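Local coordinates for protein endoglucanase (Komagataeibacter sucrofermentans, PDB 6VC5) that probably cleaves internal (1->4)-beta-D-glucosidic linkages in cellulose and related beta-glucans, at residues 62-65 and 70-73; 19-24 and 73-78; 118-123 and 159-164; 54-59 and 110-115. One frame throughout, in Å; residues are numbered along the deposited sequence.

How the contacts relate
The four contacts tie helices and loops of the (alpha/alpha)6 barrel expected of a family 8 glycosidase. Contact 1 is a short loop closure following helix 49-62, and its chain runs straight into strand 74-76 of contact 2, with Trp73 common to both; their centres are 12 Å apart. Contact 4 joins helix 49-62 to helix 110-126; contact 1 is nested inside the loop closed by contact 4, while contact 2 crosses contact 4 in sequence. Contact 3 lies further along, where helix 110-126 meets helix 159-169. Contacts 2 and 3 are the most distant pair, 23 Å between centres. The aromatic ring of Phe71 in contact 1 touches Trp56 of contact 4 and Ile119 of contact 3, linking these three contacts.

Contact 1: 62-65 and 70-73; sequences NLQH and LFSW
Two rings flank this contact: the Phe71 ring takes the aliphatic part of Gln64 over one face, and the His65 ring has the Leu70-Phe71 peptide over one face and Ser72 OG at its edge, in the ring plane. The backbones form a single antiparallel beta bridge, with Gln64 and Phe71 as a non-hydrogen-bonded pair, their CA atoms 4.3 Å apart. On one flank of that pair Ser72 N donates to Leu63 O at 2.9 Å; on the other, His65 N donates to Leu70 O, almost straight at 168°. The bridge pinches off the loop between helix 49-62 and strand 74-76. Gln64 CG sits 4.2 Å from the centroid of the Phe71 ring, a CH-pi contact over the face. Because the Gln64 chain is extended, with CG anti to the backbone N (chi1 -165°), it lies across the ring, and its amide is turned only 16° from the ring plane. The amide nitrogen also bonds Ala69 O, which fixes how the group is turned. His65 is held at both nitrogens, ND1 by Asp68 within the loop and NE2 by the carbonyl of Lys86, so the imidazole can hardly rotate over the Leu70 carbonyl. Asp93 of helix 90-106 accepts from Phe71 N, and Leu70 packs on helix 110-126, anchoring the loop in the helical body. Leu63 spreads its branches along the Ser72 carbonyl, CD2 coming to 3.6 Å from Ser72 O. At the other end of Ser72, His65 NE2 lies 3.3 Å from Ser72 OG.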
loop_
_atom_site.group_PDB
_atom_site.type_symbol
_atom_site.label_atom_id
_atom_site.label_comp_id
_atom_site.label_asym_id
_atom_site.label_seq_id
_atom_site.Cartn_x
_atom_site.Cartn_y
_atom_site.Cartn_z
ATOM N N ASN A 62 11.962 -15.947 -6.217
ATOM C CA ASN A 62 10.782 -16.443 -6.911
ATOM C C ASN A 62 9.994 -15.381 -7.657
ATOM O O ASN A 62 9.319 -15.723 -8.641
ATOM C CB ASN A 62 9.848 -17.170 -5.937
ATOM C CG ASN A 62 10.442 -18.461 -5.430
ATOM O OD1 ASN A 62 10.385 -19.491 -6.108
ATOM N ND2 ASN A 62 11.040 -18.415 -4.246
ATOM N N LEU A 63 10.043 -14.120 -7.223
ATOM C CA LEU A 63 9.220 -13.069 -7.809
ATOM C C LEU A 63 9.996 -11.997 -8.557
ATOM O O LEU A 63 9.451 -11.417 -9.493
ATOM C CB LEU A 63 8.350 -12.378 -6.741
ATOM C CG LEU A 63 7.341 -13.251 -5.993
ATOM C CD1 LEU A 63 6.598 -12.384 -4.964
ATOM C CD2 LEU A 63 6.381 -13.907 -6.967
ATOM N N GLN A 64 11.238 -11.691 -8.176
ATOM C CA GLN A 64 11.923 -10.576 -8.825
ATOM C C GLN A 64 12.227 -10.882 -10.288
ATOM O O GLN A 64 12.605 -12.005 -10.646
ATOM C CB GLN A 64 13.195 -10.172 -8.072
ATOM C CG GLN A 64 13.690 -8.795 -8.536
ATOM C CD GLN A 64 14.775 -8.241 -7.641
ATOM O OE1 GLN A 64 15.693 -8.960 -7.240
ATOM N NE2 GLN A 64 14.685 -6.947 -7.327
ATOM N N HIS A 65 12.039 -9.873 -11.143
ATOM C CA HIS A 65 12.266 -10.036 -12.572
ATOM C C HIS A 65 13.738 -10.269 -12.878
ATOM O O HIS A 65 14.632 -9.937 -12.097
ATOM C CB HIS A 65 11.783 -8.809 -13.344
ATOM C CG HIS A 65 10.295 -8.678 -13.398
ATOM N ND1 HIS A 65 9.668 -7.482 -13.670
ATOM C CD2 HIS A 65 9.310 -9.593 -13.232
ATOM C CE1 HIS A 65 8.357 -7.662 -13.666
ATOM N NE2 HIS A 65 8.113 -8.934 -13.410
ATOM N N LEU A 70 11.779 -4.954 -10.630
ATOM C CA LEU A 70 10.408 -5.062 -10.148
ATOM C C LEU A 70 10.045 -6.533 -9.935
ATOM O O LEU A 70 10.826 -7.440 -10.240
ATOM C CB LEU A 70 9.461 -4.349 -11.105
ATOM C CG LEU A 70 9.842 -2.906 -11.455
ATOM C CD1 LEU A 70 8.789 -2.300 -12.367
ATOM C CD2 LEU A 70 9.975 -2.087 -10.184
ATOM N N PHE A 71 8.828 -6.775 -9.440
ATOM C CA PHE A 71 8.421 -8.095 -8.964
ATOM C C PHE A 71 7.158 -8.553 -9.667
ATOM O O PHE A 71 6.186 -7.799 -9.771
ATOM C CB PHE A 71 8.173 -8.076 -7.446
ATOM C CG PHE A 71 9.403 -7.783 -6.665
ATOM C CD1 PHE A 71 10.164 -8.815 -6.151
ATOM C CD2 PHE A 71 9.812 -6.468 -6.471
ATOM C CE1 PHE A 71 11.329 -8.558 -5.459
ATOM C CE2 PHE A 71 10.960 -6.198 -5.772
ATOM C CZ PHE A 71 11.727 -7.240 -5.270
ATOM N N SER A 72 7.160 -9.798 -10.125
ATOM C CA SER A 72 5.906 -10.397 -10.555
ATOM C C SER A 72 4.941 -10.420 -9.377
ATOM O O SER A 72 5.338 -10.660 -8.238
ATOM C CB SER A 72 6.169 -11.811 -11.043
ATOM O OG SER A 72 7.016 -11.804 -12.184
ATOM N N TRP A 73 3.662 -10.151 -9.647
ATOM C CA TRP A 73 2.756 -9.860 -8.539
ATOM C C TRP A 73 2.361 -11.103 -7.741
ATOM O O TRP A 73 2.007 -10.977 -6.562
ATOM C CB TRP A 73 1.521 -9.102 -9.028
ATOM C CG TRP A 73 0.523 -9.936 -9.749
ATOM C CD1 TRP A 73 0.602 -10.385 -11.043
ATOM C CD2 TRP A 73 -0.726 -10.407 -9.236
ATOM N NE1 TRP A 73 -0.528 -11.112 -11.357
ATOM C CE2 TRP A 73 -1.353 -11.140 -10.263
ATOM C CE3 TRP A 73 -1.372 -10.277 -8.000
ATOM C CZ2 TRP A 73 -2.596 -11.752 -10.091
ATOM C CZ3 TRP A 73 -2.607 -10.888 -7.828
ATOM C CH2 TRP A 73 -3.205 -11.615 -8.869
#

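Contact 2: 19-24 and 73-78; sequences NGRIID and WRYLDG
The guanidinium of Arg21 is sandwiched on both faces while its edge meets Asp77, and this one side chain bridges backbones that stay far apart: the CA atoms of Arg21 and Tyr75 are 9.9 Å from each other. Asp77 is gripped end-on by two nitrogens. Arg21 NH1 donates to Asp77 OD1 at 2.9 Å, nearly straight at 175°, and Arg21 NH2 donates to Asp77 OD2 at 2.7 Å on its syn lone pair. The two planar groups are only 24° from coplanar, the classic bidentate salt bridge. Over the centre of one guanidinium face lies Ile23 CD1, from two residues further along the same loop. Over the opposite face, toward the rim, comes Tyr75 CD2, 3.8 Å above the plane. A bend at CG-CD (chi3 68°) turns the end of the arginine into this slot. The loop that carries it is shaped by an Asx turn: Arg21 N donates to Asn19 OD1 at 3.1 Å, with Gly20 at positive phi between them. Arg21 NE bonds Ser31 OG on strand 30-32, the antiparallel partner of strand 74-76. The arginine therefore ties the loop after helix 4-15 to strand 30-32 through Ser31, and to Tyr75 and the turn just after strand 74-76. Trp58 of helix 49-62 backs Arg21 and also meets Tyr75 edge-to-face. With the guanidinium plane enclosed between an isoleucine and a tyrosine, the close, paired geometry offsets the arginine's charge in a buried place and would be expected to favour the ionised form of Asp77.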
loop_
_atom_site.group_PDB
_atom_site.type_symbol
_atom_site.label_atom_id
_atom_site.label_comp_id
_atom_site.label_asym_id
_atom_site.label_seq_id
_atom_site.Cartn_x
_atom_site.Cartn_y
_atom_site.Cartn_z
ATOM N N ASN A 19 10.009 -21.268 4.879
ATOM C CA ASN A 19 10.678 -20.982 3.612
ATOM C C ASN A 19 10.653 -19.506 3.234
ATOM O O ASN A 19 11.280 -19.138 2.227
ATOM C CB ASN A 19 10.124 -21.840 2.465
ATOM C CG ASN A 19 8.643 -21.594 2.179
ATOM O OD1 ASN A 19 7.985 -20.756 2.808
ATOM N ND2 ASN A 19 8.116 -22.328 1.208
ATOM N N GLY A 20 9.992 -18.656 4.021
ATOM C CA GLY A 20 9.937 -17.243 3.722
ATOM C C GLY A 20 8.646 -16.775 3.092
ATOM O O GLY A 20 8.495 -15.567 2.879
ATOM N N ARG A 21 7.710 -17.681 2.792
ATOM C CA ARG A 21 6.453 -17.282 2.170
ATOM C C ARG A 21 5.491 -16.700 3.197
ATOM O O ARG A 21 5.375 -17.189 4.323
ATOM C CB ARG A 21 5.784 -18.484 1.499
ATOM C CG ARG A 21 6.452 -18.880 0.215
ATOM C CD ARG A 21 5.695 -19.985 -0.475
ATOM N NE ARG A 21 4.403 -19.513 -0.962
ATOM C CZ ARG A 21 3.496 -20.288 -1.542
ATOM N NH1 ARG A 21 3.748 -21.578 -1.722
ATOM N NH2 ARG A 21 2.337 -19.774 -1.938
ATOM N N ILE A 22 4.791 -15.648 2.793
ATOM C CA ILE A 22 3.650 -15.127 3.535
ATOM C C ILE A 22 2.417 -15.632 2.803
ATOM O O ILE A 22 2.295 -15.432 1.588
ATOM C CB ILE A 22 3.675 -13.590 3.552
ATOM C CG1 ILE A 22 4.959 -13.084 4.207
ATOM C CG2 ILE A 22 2.434 -13.041 4.263
ATOM C CD1 ILE A 22 5.191 -13.635 5.591
ATOM N N ILE A 23 1.525 -16.326 3.516
ATOM C CA ILE A 23 0.361 -16.955 2.896
ATOM C C ILE A 23 -0.868 -16.685 3.754
ATOM O O ILE A 23 -0.863 -16.962 4.957
ATOM C CB ILE A 23 0.553 -18.477 2.714
ATOM C CG1 ILE A 23 1.810 -18.785 1.896
ATOM C CG2 ILE A 23 -0.642 -19.074 1.997
ATOM C CD1 ILE A 23 2.192 -20.276 1.888
ATOM N N ASP A 24 -1.915 -16.149 3.128
ATOM C CA ASP A 24 -3.215 -15.988 3.768
ATOM C C ASP A 24 -3.872 -17.354 3.892
ATOM O O ASP A 24 -4.038 -18.062 2.895
ATOM C CB ASP A 24 -4.060 -15.086 2.870
ATOM C CG ASP A 24 -5.492 -14.909 3.346
ATOM O OD1 ASP A 24 -5.899 -15.499 4.370
ATOM O OD2 ASP A 24 -6.206 -14.134 2.670
ATOM N N TRP A 73 3.662 -10.151 -9.647
ATOM C CA TRP A 73 2.756 -9.860 -8.539
ATOM C C TRP A 73 2.361 -11.103 -7.741
ATOM O O TRP A 73 2.007 -10.977 -6.562
ATOM C CB TRP A 73 1.521 -9.102 -9.028
ATOM C CG TRP A 73 0.523 -9.936 -9.749
ATOM C CD1 TRP A 73 0.602 -10.385 -11.043
ATOM C CD2 TRP A 73 -0.726 -10.407 -9.236
ATOM N NE1 TRP A 73 -0.528 -11.112 -11.357
ATOM C CE2 TRP A 73 -1.353 -11.140 -10.263
ATOM C CE3 TRP A 73 -1.372 -10.277 -8.000
ATOM C CZ2 TRP A 73 -2.596 -11.752 -10.091
ATOM C CZ3 TRP A 73 -2.607 -10.888 -7.828
ATOM C CH2 TRP A 73 -3.205 -11.615 -8.869
ATOM N N ARG A 74 2.415 -12.292 -8.342
ATOM C CA ARG A 74 1.849 -13.472 -7.701
ATOM C C ARG A 74 2.630 -14.741 -8.016
ATOM O O ARG A 74 3.104 -14.943 -9.140
ATOM C CB ARG A 74 0.386 -13.663 -8.130
ATOM C CG ARG A 74 -0.261 -14.916 -7.568
ATOM C CD ARG A 74 -1.754 -14.914 -7.776
ATOM N NE ARG A 74 -2.098 -15.166 -9.163
ATOM C CZ ARG A 74 -3.350 -15.274 -9.593
ATOM N NH1 ARG A 74 -4.349 -15.156 -8.726
ATOM N NH2 ARG A 74 -3.600 -15.500 -10.875
ATOM N N TYR A 75 2.728 -15.601 -7.005
ATOM C CA TYR A 75 3.130 -16.996 -7.138
ATOM C C TYR A 75 1.887 -17.839 -6.882
ATOM O O TYR A 75 1.286 -17.746 -5.803
ATOM C CB TYR A 75 4.206 -17.307 -6.094
ATOM C CG TYR A 75 4.709 -18.735 -6.055
ATOM C CD1 TYR A 75 5.964 -19.057 -6.561
ATOM C CD2 TYR A 75 3.942 -19.750 -5.486
ATOM C CE1 TYR A 75 6.436 -20.358 -6.514
ATOM C CE2 TYR A 75 4.411 -21.053 -5.429
ATOM C CZ TYR A 75 5.655 -21.341 -5.946
ATOM O OH TYR A 75 6.111 -22.641 -5.897
ATOM N N LEU A 76 1.512 -18.662 -7.862
ATOM C CA LEU A 76 0.277 -19.452 -7.821
ATOM C C LEU A 76 0.643 -20.928 -7.688
ATOM O O LEU A 76 1.125 -21.541 -8.649
ATOM C CB LEU A 76 -0.545 -19.192 -9.086
ATOM C CG LEU A 76 -2.007 -19.637 -9.203
ATOM C CD1 LEU A 76 -2.830 -19.065 -8.072
ATOM C CD2 LEU A 76 -2.575 -19.183 -10.541
ATOM N N ASP A 77 0.411 -21.499 -6.503
ATOM C CA ASP A 77 0.760 -22.897 -6.266
ATOM C C ASP A 77 0.065 -23.800 -7.277
ATOM O O ASP A 77 -1.129 -23.654 -7.549
ATOM C CB ASP A 77 0.345 -23.330 -4.860
ATOM C CG ASP A 77 1.121 -22.624 -3.781
ATOM O OD1 ASP A 77 1.906 -23.306 -3.086
ATOM O OD2 ASP A 77 0.937 -21.397 -3.623
ATOM N N GLY A 78 0.821 -24.746 -7.827
ATOM C CA GLY A 78 0.265 -25.716 -8.743
ATOM C C GLY A 78 0.114 -25.242 -10.168
ATOM O O GLY A 78 -0.159 -26.068 -11.051
#

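Contact 3: 118-123 and 159-164; sequences NIYGDV and MPSLMQ
Ser161 OG has two partners: Tyr120 OH donates to it at 2.8 Å, and it also bonds the backbone carbonyl of Leu94 in helix 90-106. The serine thus accepts one hydrogen bond and, through its own hydroxyl, makes another, and a buried phenol and a helix carbonyl are satisfied through it. The oxygen lies at the edge of the Tyr120 ring, in its plane, beside the corner formed by CE1 and OH, and Tyr120 CE1 comes to 3.2 Å from Ser161 OG. The serine's chi1 of -171° sets OG within bonding distance of Tyr120 OH. The same phenol oxygen stands 3.2 Å from Ser161 O. One turn further along helix 159-169, Gln164 lays its aliphatic part beside the phenol, its CB and CG each 3.7 Å from Tyr120 OH. The glutamine then bends at chi2 (66°), and its amide oxygen goes off to Lys105. A phenylalanine in place of Tyr120 would probably leave Ser161 OG without its donor and lose the polar tie between the two helices. The backbones keep their distance, the CA atoms of Tyr120 and Leu162 being 8.5 Å apart, so the long tyrosine does the spanning. Helix 90-106 fits alongside: Ala97 touches Tyr120, Leu98 touches Ser161 and Ala101 touches Gln164. Leu162 and Val123 both reach Trp174 of helix 172-187, and Pro160 packs on helix 225-232, which places the contact among the helices of the barrel expected of this family.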
loop_
_atom_site.group_PDB
_atom_site.type_symbol
_atom_site.label_atom_id
_atom_site.label_comp_id
_atom_site.label_asym_id
_atom_site.label_seq_id
_atom_site.Cartn_x
_atom_site.Cartn_y
_atom_site.Cartn_z
ATOM N N ASN A 118 17.939 -0.212 -6.305
ATOM C CA ASN A 118 17.659 -0.833 -7.602
ATOM C C ASN A 118 16.161 -0.867 -7.893
ATOM O O ASN A 118 15.736 -0.556 -9.012
ATOM C CB ASN A 118 18.239 -2.242 -7.656
ATOM C CG ASN A 118 19.753 -2.241 -7.749
ATOM O OD1 ASN A 118 20.360 -1.228 -8.094
ATOM N ND2 ASN A 118 20.367 -3.371 -7.428
ATOM N N ILE A 119 15.345 -1.235 -6.897
ATOM C CA ILE A 119 13.893 -1.239 -7.089
ATOM C C ILE A 119 13.387 0.171 -7.358
ATOM O O ILE A 119 12.589 0.401 -8.278
ATOM C CB ILE A 119 13.185 -1.860 -5.872
ATOM C CG1 ILE A 119 13.635 -3.309 -5.671
ATOM C CG2 ILE A 119 11.665 -1.788 -6.039
ATOM C CD1 ILE A 119 13.349 -3.848 -4.270
ATOM N N TYR A 120 13.797 1.130 -6.521
ATOM C CA TYR A 120 13.298 2.497 -6.681
ATOM C C TYR A 120 13.664 3.044 -8.049
ATOM O O TYR A 120 12.847 3.712 -8.698
ATOM C CB TYR A 120 13.870 3.405 -5.591
ATOM C CG TYR A 120 13.226 3.267 -4.226
ATOM C CD1 TYR A 120 11.845 3.290 -4.067
ATOM C CD2 TYR A 120 14.015 3.171 -3.085
ATOM C CE1 TYR A 120 11.258 3.186 -2.806
ATOM C CE2 TYR A 120 13.448 3.071 -1.820
ATOM C CZ TYR A 120 12.076 3.082 -1.682
ATOM O OH TYR A 120 11.512 2.985 -0.432
ATOM N N GLY A 121 14.890 2.767 -8.502
ATOM C CA GLY A 121 15.310 3.219 -9.816
ATOM C C GLY A 121 14.404 2.709 -10.922
ATOM O O GLY A 121 14.059 3.449 -11.848
ATOM N N ASP A 122 14.001 1.442 -10.840
ATOM C CA ASP A 122 13.128 0.888 -11.871
ATOM C C ASP A 122 11.670 1.335 -11.734
ATOM O O ASP A 122 10.980 1.458 -12.750
ATOM C CB ASP A 122 13.275 -0.633 -11.919
ATOM C CG ASP A 122 14.441 -1.065 -12.800
ATOM O OD1 ASP A 122 14.862 -0.254 -13.662
ATOM O OD2 ASP A 122 14.939 -2.199 -12.641
ATOM N N VAL A 123 11.178 1.590 -10.520
ATOM C CA VAL A 123 9.860 2.216 -10.389
ATOM C C VAL A 123 9.851 3.575 -11.079
ATOM O O VAL A 123 8.942 3.895 -11.856
ATOM C CB VAL A 123 9.448 2.328 -8.910
ATOM C CG1 VAL A 123 8.180 3.189 -8.763
ATOM C CG2 VAL A 123 9.213 0.954 -8.324
ATOM N N MET A 159 3.220 6.596 0.375
ATOM C CA MET A 159 3.957 7.845 0.543
ATOM C C MET A 159 5.231 7.723 1.377
ATOM O O MET A 159 6.241 8.324 0.980
ATOM C CB MET A 159 3.017 8.969 1.007
ATOM C CG MET A 159 2.003 9.427 -0.062
ATOM S SD MET A 159 2.746 10.187 -1.543
ATOM C CE MET A 159 1.326 11.080 -2.243
ATOM N N PRO A 160 5.281 6.981 2.490
ATOM C CA PRO A 160 6.564 6.845 3.212
ATOM C C PRO A 160 7.651 6.174 2.392
ATOM O O PRO A 160 8.847 6.387 2.654
ATOM C CB PRO A 160 6.198 5.982 4.422
ATOM C CG PRO A 160 4.721 6.233 4.616
ATOM C CD PRO A 160 4.153 6.397 3.247
ATOM N N SER A 161 7.272 5.348 1.414
ATOM C CA SER A 161 8.272 4.742 0.548
ATOM C C SER A 161 8.804 5.735 -0.479
ATOM O O SER A 161 10.007 5.731 -0.780
ATOM C CB SER A 161 7.686 3.520 -0.153
ATOM O OG SER A 161 8.722 2.835 -0.819
ATOM N N LEU A 162 7.925 6.576 -1.040
ATOM C CA LEU A 162 8.386 7.632 -1.939
ATOM C C LEU A 162 9.308 8.604 -1.215
ATOM O O LEU A 162 10.302 9.064 -1.788
ATOM C CB LEU A 162 7.188 8.360 -2.561
ATOM C CG LEU A 162 6.211 7.499 -3.364
ATOM C CD1 LEU A 162 5.132 8.383 -3.983
ATOM C CD2 LEU A 162 6.935 6.712 -4.429
ATOM N N MET A 163 8.998 8.928 0.046
ATOM C CA MET A 163 9.864 9.808 0.825
ATOM C C MET A 163 11.222 9.156 1.056
ATOM O O MET A 163 12.263 9.824 1.011
ATOM C CB MET A 163 9.208 10.103 2.180
ATOM C CG MET A 163 7.788 10.683 2.141
ATOM S SD MET A 163 7.333 11.523 3.679
ATOM C CE MET A 163 7.231 10.216 4.868
ATOM N N GLN A 164 11.227 7.847 1.321
ATOM C CA GLN A 164 12.487 7.139 1.495
ATOM C C GLN A 164 13.308 7.157 0.212
ATOM O O GLN A 164 14.534 7.308 0.250
ATOM C CB GLN A 164 12.215 5.697 1.932
ATOM C CG GLN A 164 13.463 4.874 2.154
ATOM C CD GLN A 164 14.287 5.359 3.328
ATOM O OE1 GLN A 164 15.495 5.581 3.206
ATOM N NE2 GLN A 164 13.644 5.529 4.471
#

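Contact 4: 54-59 and 110-115; sequences VIWVWA and ADYIQD
Helix 49-62 and helix 110-126 stand well apart here, the CA atoms of Trp56 and Tyr112 being 9.7 Å from each other, and large side chains close the distance. This is helix-to-helix packing within the (alpha/alpha)6 barrel expected of family 8. Trp56 points across, a chi1 of 168° swinging its indole away from the backbone N and over to the second helix. There the pyrrole side of the indole meets Tyr112 obliquely: the five-membered ring and the tyrosine ring have centroids 5.5 Å apart and planes at 85°, and Trp56 CD1 touches Tyr112 CE1 at 3.7 Å. One turn along, the Asp115 carboxylate lies beside the same indole, its plane aslant to that of the ring. Trp56 NE1 makes a weak hydrogen bond to Asp115 OD2, long at 3.4 Å and bent to 129°, so the aspartate steers the indole more than it clamps it. Asp115 CG also packs on Trp56 CZ2 at 3.8 Å. With the indole of Trp56 cut back to an alanine, the helices would probably be left with a gap between them, Tyr112 without its neighbour and the Asp115 carboxylate without the N-H beside it. Helix 90-106 packs against the same three side chains, Leu100 touching Trp56, Tyr112 and Asp115 alike. Met40 of helix 33-46 also packs on the tryptophan, while Phe52 and the cation-pi partner Arg109 attend the tyrosine. Asp115 OD2 also lies at the edge of the Tyr112 ring, in its plane, and sits 3.1 Å from Asp111 O, two acceptors that do not bond.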
loop_
_atom_site.group_PDB
_atom_site.type_symbol
_atom_site.label_atom_id
_atom_site.label_comp_id
_atom_site.label_asym_id
_atom_site.label_seq_id
_atom_site.Cartn_x
_atom_site.Cartn_y
_atom_site.Cartn_z
ATOM N N VAL A 54 14.781 -14.550 5.362
ATOM C CA VAL A 54 14.176 -15.600 4.537
ATOM C C VAL A 54 13.010 -15.069 3.697
ATOM O O VAL A 54 12.786 -15.545 2.579
ATOM C CB VAL A 54 13.798 -16.856 5.349
ATOM C CG1 VAL A 54 15.057 -17.502 5.970
ATOM C CG2 VAL A 54 12.752 -16.552 6.403
ATOM N N ILE A 55 12.241 -14.099 4.209
ATOM C CA ILE A 55 11.150 -13.537 3.409
ATOM C C ILE A 55 11.700 -12.820 2.178
ATOM O O ILE A 55 11.195 -12.987 1.063
ATOM C CB ILE A 55 10.266 -12.615 4.265
ATOM C CG1 ILE A 55 9.661 -13.372 5.446
ATOM C CG2 ILE A 55 9.163 -11.994 3.383
ATOM C CD1 ILE A 55 9.146 -12.448 6.538
ATOM N N TRP A 56 12.770 -12.045 2.356
ATOM C CA TRP A 56 13.404 -11.379 1.223
ATOM C C TRP A 56 14.036 -12.373 0.245
ATOM O O TRP A 56 13.855 -12.248 -0.968
ATOM C CB TRP A 56 14.411 -10.343 1.723
ATOM C CG TRP A 56 15.331 -9.793 0.661
ATOM C CD1 TRP A 56 16.696 -9.685 0.751
ATOM C CD2 TRP A 56 14.974 -9.237 -0.618
ATOM N NE1 TRP A 56 17.201 -9.121 -0.388
ATOM C CE2 TRP A 56 16.174 -8.846 -1.250
ATOM C CE3 TRP A 56 13.767 -9.066 -1.308
ATOM C CZ2 TRP A 56 16.200 -8.275 -2.526
ATOM C CZ3 TRP A 56 13.802 -8.489 -2.582
ATOM C CH2 TRP A 56 15.010 -8.107 -3.169
ATOM N N VAL A 57 14.785 -13.363 0.741
ATOM C CA VAL A 57 15.392 -14.330 -0.175
ATOM C C VAL A 57 14.322 -15.050 -0.993
ATOM O O VAL A 57 14.482 -15.257 -2.204
ATOM C CB VAL A 57 16.318 -15.306 0.575
ATOM C CG1 VAL A 57 16.721 -16.453 -0.326
ATOM C CG2 VAL A 57 17.557 -14.572 1.043
ATOM N N TRP A 58 13.196 -15.409 -0.364
ATOM C CA TRP A 58 12.131 -16.052 -1.125
ATOM C C TRP A 58 11.588 -15.123 -2.208
ATOM O O TRP A 58 11.413 -15.534 -3.366
ATOM C CB TRP A 58 11.001 -16.541 -0.213
ATOM C CG TRP A 58 10.054 -17.457 -0.958
ATOM C CD1 TRP A 58 10.134 -18.816 -1.049
ATOM C CD2 TRP A 58 8.933 -17.065 -1.770
ATOM N NE1 TRP A 58 9.113 -19.292 -1.843
ATOM C CE2 TRP A 58 8.372 -18.238 -2.304
ATOM C CE3 TRP A 58 8.349 -15.833 -2.084
ATOM C CZ2 TRP A 58 7.240 -18.216 -3.133
ATOM C CZ3 TRP A 58 7.225 -15.815 -2.910
ATOM C CH2 TRP A 58 6.687 -17.001 -3.421
ATOM N N ALA A 59 11.329 -13.860 -1.857
ATOM C CA ALA A 59 10.771 -12.929 -2.838
ATOM C C ALA A 59 11.753 -12.667 -3.976
ATOM O O ALA A 59 11.360 -12.593 -5.147
ATOM C CB ALA A 59 10.395 -11.613 -2.164
ATOM N N ALA A 110 24.673 -2.748 3.735
ATOM C CA ALA A 110 24.729 -1.934 2.526
ATOM C C ALA A 110 24.094 -2.638 1.338
ATOM O O ALA A 110 23.583 -1.975 0.426
ATOM C CB ALA A 110 26.179 -1.547 2.217
ATOM N N ASP A 111 24.113 -3.975 1.330
ATOM C CA ASP A 111 23.496 -4.709 0.233
ATOM C C ASP A 111 21.982 -4.510 0.208
ATOM O O ASP A 111 21.381 -4.451 -0.872
ATOM C CB ASP A 111 23.867 -6.197 0.313
ATOM C CG ASP A 111 23.480 -6.821 1.635
ATOM O OD1 ASP A 111 23.938 -6.329 2.691
ATOM O OD2 ASP A 111 22.713 -7.809 1.618
ATOM N N TYR A 112 21.342 -4.415 1.382
ATOM C CA TYR A 112 19.904 -4.171 1.405
ATOM C C TYR A 112 19.584 -2.769 0.896
ATOM O O TYR A 112 18.574 -2.571 0.209
ATOM C CB TYR A 112 19.348 -4.372 2.819
ATOM C CG TYR A 112 19.288 -5.809 3.333
ATOM C CD1 TYR A 112 19.317 -6.889 2.466
ATOM C CD2 TYR A 112 19.189 -6.059 4.703
ATOM C CE1 TYR A 112 19.247 -8.202 2.952
ATOM C CE2 TYR A 112 19.118 -7.355 5.195
ATOM C CZ TYR A 112 19.151 -8.417 4.310
ATOM O OH TYR A 112 19.077 -9.708 4.800
ATOM N N ILE A 113 20.447 -1.795 1.189
ATOM C CA ILE A 113 20.247 -0.448 0.659
ATOM C C ILE A 113 20.374 -0.456 -0.859
ATOM O O ILE A 113 19.571 0.165 -1.562
ATOM C CB ILE A 113 21.233 0.539 1.314
ATOM C CG1 ILE A 113 21.040 0.540 2.832
ATOM C CG2 ILE A 113 21.059 1.932 0.726
ATOM C CD1 ILE A 113 19.683 1.017 3.272
ATOM N N GLN A 114 21.383 -1.154 -1.388
ATOM C CA GLN A 114 21.515 -1.247 -2.839
ATOM C C GLN A 114 20.302 -1.928 -3.463
ATOM O O GLN A 114 19.832 -1.515 -4.530
ATOM C CB GLN A 114 22.775 -2.011 -3.233
ATOM C CG GLN A 114 23.030 -1.921 -4.734
ATOM C CD GLN A 114 23.014 -0.480 -5.236
ATOM O OE1 GLN A 114 23.768 0.370 -4.752
ATOM N NE2 GLN A 114 22.140 -0.194 -6.198
ATOM N N ASP A 115 19.805 -2.990 -2.825
ATOM C CA ASP A 115 18.605 -3.661 -3.326
ATOM C C ASP A 115 17.435 -2.687 -3.413
ATOM O O ASP A 115 16.692 -2.670 -4.409
ATOM C CB ASP A 115 18.226 -4.832 -2.408
ATOM C CG ASP A 115 19.241 -5.969 -2.420
ATOM O OD1 ASP A 115 19.935 -6.150 -3.444
ATOM O OD2 ASP A 115 19.319 -6.705 -1.401
#